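Local coordinates for protein threonine phosphate decarboxylase-like enzyme (Sulfurospirillum multivorans, PDB 6OUX) that uses pyridoxal phosphate to decarboxylate L-serine O-phosphate to ethanolamine O-phosphate, a linker precursor in norcobamide biosynthesis, at residues L60-R65 / L292-E297. Residues are numbered along the deposited sequence; the frame is centred on the assembly and turned at random.
Sequences LDYIDR and LKRYEE
R294 reaches over to Y62 and lays one face of its guanidinium against the phenol oxygen. The contact joins helices 53-68 and 289-314 of a fold type I PLP-dependent enzyme of the aminotransferase class I and II family. It lies away from the substrate-binding residues. The backbones stay well apart, with Y62 CA and R294 CA 10.9 Å from each other, and long side chains bridge the gap. The R294 chain runs extended from CG to NE, which carries its flat end across to helix 53-68. Y62 OH sits 3.5 Å from R294 CZ, over the guanidinium face but offset toward its rim. The planes of the Y62 ring and the R294 guanidinium are 36° apart. Y62 OH and R294 NH1 are also close, but the geometry is too poor for a hydrogen bond. The Y62 ring is buried, and helix 277-286 touches it through Y281 and L285. F291 meets it edge-to-face.

R65 folds back along its own helix. A bend at chi3 (30°) brings NH2 over the centre of the Y62 ring, 3.7 Å above its plane. The same nitrogen donates to D61 OD2 in a salt bridge at 3.2 Å, nearly straight at 170°. R65 NH2 also lies 3.8 Å from R294 NH1, a close pair of like charges that the D61 carboxylate may soften. With an alanine here in place of R65, D61 is likely to lose this charged mate, and the Y62 ring the nitrogen over its face. D61 OD2 and R294 NH1 are 5.3 Å apart and not in contact; R65 NH2 meets D61 OD2 from above the carboxylate plane.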
ATOM      1  N   LEU A  60     -10.062  14.286 -10.211  1.00 14.22           N
ATOM      2  CA  LEU A  60     -11.403  13.648 -10.164  1.00 15.82           C
ATOM      3  C   LEU A  60     -12.145  13.787 -11.497  1.00 16.02           C
ATOM      4  O   LEU A  60     -12.877  12.875 -11.935  1.00 18.35           O
ATOM      5  CB  LEU A  60     -12.258  14.206  -9.048  1.00 17.66           C
ATOM      6  CG  LEU A  60     -11.784  13.789  -7.635  1.00 20.02           C
ATOM      7  CD1 LEU A  60     -12.453  14.677  -6.610  1.00 21.37           C
ATOM      8  CD2 LEU A  60     -12.089  12.287  -7.434  1.00 21.38           C
ATOM      9  N   ASP A  61     -11.920  14.903 -12.175  1.00 16.16           N
ATOM     10  CA  ASP A  61     -12.578  15.180 -13.435  1.00 17.07           C
ATOM     11  C   ASP A  61     -12.040  14.258 -14.498  1.00 16.29           C
ATOM     12  O   ASP A  61     -12.825  13.761 -15.265  1.00 16.48           O
ATOM     13  CB  ASP A  61     -12.393  16.647 -13.838  1.00 18.21           C
ATOM     14  CG  ASP A  61     -13.097  16.984 -15.097  1.00 20.19           C
ATOM     15  OD1 ASP A  61     -14.347  16.932 -15.124  1.00 26.04           O
ATOM     16  OD2 ASP A  61     -12.396  17.249 -16.041  1.00 24.31           O
ATOM     17  N   TYR A  62     -10.721  14.009 -14.547  1.00 14.48           N
ATOM     18  CA  TYR A  62     -10.168  13.017 -15.422  1.00 14.44           C
ATOM     19  C   TYR A  62     -10.679  11.596 -15.121  1.00 15.19           C
ATOM     20  O   TYR A  62     -10.980  10.810 -16.048  1.00 15.01           O
ATOM     21  CB  TYR A  62      -8.637  13.025 -15.419  1.00 14.37           C
ATOM     22  CG  TYR A  62      -7.982  14.035 -16.312  1.00 14.39           C
ATOM     23  CD1 TYR A  62      -7.671  15.323 -15.885  1.00 15.11           C
ATOM     24  CD2 TYR A  62      -7.618  13.690 -17.573  1.00 16.13           C
ATOM     25  CE1 TYR A  62      -7.037  16.216 -16.704  1.00 15.09           C
ATOM     26  CE2 TYR A  62      -6.982  14.571 -18.399  1.00 16.36           C
ATOM     27  CZ  TYR A  62      -6.711  15.825 -17.964  1.00 15.98           C
ATOM     28  OH  TYR A  62      -6.081  16.621 -18.822  1.00 16.57           O
ATOM     29  N   ILE A  63     -10.818  11.279 -13.831  1.00 15.37           N
ATOM     30  CA  ILE A  63     -11.373  10.002 -13.437  1.00 16.49           C
ATOM     31  C   ILE A  63     -12.841   9.855 -13.953  1.00 17.52           C
ATOM     32  O   ILE A  63     -13.189   8.854 -14.547  1.00 16.19           O
ATOM     33  CB  ILE A  63     -11.249   9.798 -11.944  1.00 14.26           C
ATOM     34  CG1 ILE A  63      -9.776   9.677 -11.578  1.00 13.51           C
ATOM     35  CG2 ILE A  63     -12.011   8.548 -11.519  1.00 14.87           C
ATOM     36  CD1 ILE A  63      -9.515   9.587 -10.083  1.00 14.74           C
ATOM     37  N   ASP A  64     -13.658  10.865 -13.705  1.00 19.50           N
ATOM     38  CA  ASP A  64     -15.025  10.839 -14.100  1.00 20.96           C
ATOM     39  C   ASP A  64     -15.118  10.639 -15.585  1.00 23.84           C
ATOM     40  O   ASP A  64     -15.882   9.776 -16.033  1.00 21.78           O
ATOM     41  CB  ASP A  64     -15.709  12.141 -13.709  1.00 24.71           C
ATOM     42  CG  ASP A  64     -17.200  12.153 -13.994  1.00 28.64           C
ATOM     43  OD1 ASP A  64     -17.805  11.094 -14.095  1.00 35.37           O
ATOM     44  OD2 ASP A  64     -17.777  13.259 -14.123  1.00 36.26           O
ATOM     45  N   ARG A  65     -14.360  11.440 -16.337  1.00 20.01           N
ATOM     46  CA  ARG A  65     -14.464  11.460 -17.790  1.00 22.16           C
ATOM     47  C   ARG A  65     -13.853  10.213 -18.406  1.00 20.60           C
ATOM     48  O   ARG A  65     -14.413   9.659 -19.347  1.00 22.23           O
ATOM     49  CB  ARG A  65     -13.888  12.748 -18.430  1.00 21.42           C
ATOM     50  CG  ARG A  65     -14.685  14.054 -18.130  1.00 23.79           C
ATOM     51  CD  ARG A  65     -13.886  15.423 -18.241  1.00 24.82           C
ATOM     52  NE  ARG A  65     -12.928  15.105 -19.220  1.00 27.39           N
ATOM     53  CZ  ARG A  65     -11.621  15.050 -19.177  1.00 22.90           C
ATOM     54  NH1 ARG A  65     -11.131  14.517 -20.232  1.00 24.02           N
ATOM     55  NH2 ARG A  65     -10.823  15.597 -18.272  1.00 25.16           N
ATOM     56  N   LEU A 292      -0.355  17.441 -17.492  1.00 14.62           N
ATOM     57  CA  LEU A 292       0.598  18.319 -16.797  1.00 15.83           C
ATOM     58  C   LEU A 292       0.379  19.787 -17.106  1.00 14.62           C
ATOM     59  O   LEU A 292       0.594  20.636 -16.260  1.00 12.30           O
ATOM     60  CB  LEU A 292       2.065  17.911 -17.129  1.00 19.07           C
ATOM     61  CG  LEU A 292       2.531  16.749 -16.254  1.00 21.31           C
ATOM     62  CD1 LEU A 292       3.789  16.033 -16.793  1.00 27.11           C
ATOM     63  CD2 LEU A 292       2.688  17.203 -14.779  1.00 22.58           C
ATOM     64  N   LYS A 293      -0.078  20.087 -18.350  1.00 14.15           N
ATOM     65  CA  LYS A 293      -0.444  21.446 -18.671  1.00 16.15           C
ATOM     66  C   LYS A 293      -1.550  21.993 -17.801  1.00 14.35           C
ATOM     67  O   LYS A 293      -1.463  23.108 -17.311  1.00 14.44           O
ATOM     68  CB  LYS A 293      -0.834  21.572 -20.141  1.00 21.71           C
ATOM     69  CG  LYS A 293      -1.230  22.999 -20.564  1.00 26.72           C
ATOM     70  CD  LYS A 293      -1.400  23.158 -22.102  1.00 32.17           C
ATOM     71  CE  LYS A 293      -0.071  23.057 -22.873  1.00 38.49           C
ATOM     72  NZ  LYS A 293       0.513  21.682 -23.095  1.00 45.36           N
ATOM     73  N   ARG A 294      -2.608  21.197 -17.567  1.00 12.82           N
ATOM     74  CA  ARG A 294      -3.670  21.636 -16.738  1.00 12.65           C
ATOM     75  C   ARG A 294      -3.239  21.625 -15.256  1.00 11.30           C
ATOM     76  O   ARG A 294      -3.703  22.443 -14.482  1.00 12.78           O
ATOM     77  CB  ARG A 294      -4.897  20.754 -16.956  1.00 13.49           C
ATOM     78  CG  ARG A 294      -5.430  20.864 -18.399  1.00 14.32           C
ATOM     79  CD  ARG A 294      -6.787  20.167 -18.594  1.00 16.19           C
ATOM     80  NE  ARG A 294      -6.976  19.852 -20.015  1.00 15.47           N
ATOM     81  CZ  ARG A 294      -7.960  19.093 -20.530  1.00 17.42           C
ATOM     82  NH1 ARG A 294      -8.836  18.518 -19.754  1.00 19.65           N
ATOM     83  NH2 ARG A 294      -8.039  18.891 -21.831  1.00 18.25           N
ATOM     84  N   TYR A 295      -2.426  20.657 -14.881  1.00 11.24           N
ATOM     85  CA  TYR A 295      -1.951  20.567 -13.507  1.00 12.27           C
ATOM     86  C   TYR A 295      -1.152  21.814 -13.126  1.00 11.96           C
ATOM     87  O   TYR A 295      -1.215  22.300 -11.984  1.00 12.31           O
ATOM     88  CB  TYR A 295      -1.127  19.302 -13.271  1.00 13.05           C
ATOM     89  CG  TYR A 295      -0.415  19.389 -11.932  1.00 15.28           C
ATOM     90  CD1 TYR A 295      -1.165  19.342 -10.756  1.00 16.95           C
ATOM     91  CD2 TYR A 295       0.957  19.679 -11.835  1.00 16.74           C
ATOM     92  CE1 TYR A 295      -0.593  19.478  -9.513  1.00 17.75           C
ATOM     93  CE2 TYR A 295       1.569  19.806 -10.581  1.00 17.73           C
ATOM     94  CZ  TYR A 295       0.766  19.707  -9.408  1.00 19.55           C
ATOM     95  OH  TYR A 295       1.220  19.892  -8.091  1.00 18.59           O
ATOM     96  N   GLU A 296      -0.297  22.224 -14.016  1.00 11.52           N
ATOM     97  CA  GLU A 296       0.491  23.415 -13.780  1.00 13.35           C
ATOM     98  C   GLU A 296      -0.388  24.645 -13.531  1.00 12.56           C
ATOM     99  O   GLU A 296      -0.064  25.505 -12.693  1.00 11.23           O
ATOM    100  CB  GLU A 296       1.375  23.551 -14.976  1.00 15.53           C
ATOM    101  CG  GLU A 296       2.446  24.500 -14.929  1.00 20.46           C
ATOM    102  CD  GLU A 296       3.456  24.300 -13.799  1.00 18.65           C
ATOM    103  OE1 GLU A 296       3.512  23.285 -13.088  1.00 19.27           O
ATOM    104  OE2 GLU A 296       4.155  25.290 -13.642  1.00 18.83           O
ATOM    105  N   GLU A 297      -1.488  24.787 -14.303  1.00 11.05           N
ATOM    106  CA  GLU A 297      -2.414  25.849 -14.027  1.00 11.04           C
ATOM    107  C   GLU A 297      -2.996  25.742 -12.611  1.00 10.48           C
ATOM    108  O   GLU A 297      -3.134  26.742 -11.950  1.00 11.35           O
ATOM    109  CB  GLU A 297      -3.571  25.855 -15.046  1.00 11.81           C
ATOM    110  CG  GLU A 297      -3.229  26.124 -16.484  1.00 11.87           C
ATOM    111  CD  GLU A 297      -4.359  25.760 -17.469  1.00 14.16           C
ATOM    112  OE1 GLU A 297      -5.476  25.324 -17.090  1.00 14.68           O
ATOM    113  OE2 GLU A 297      -4.120  25.982 -18.624  1.00 15.42           O
TER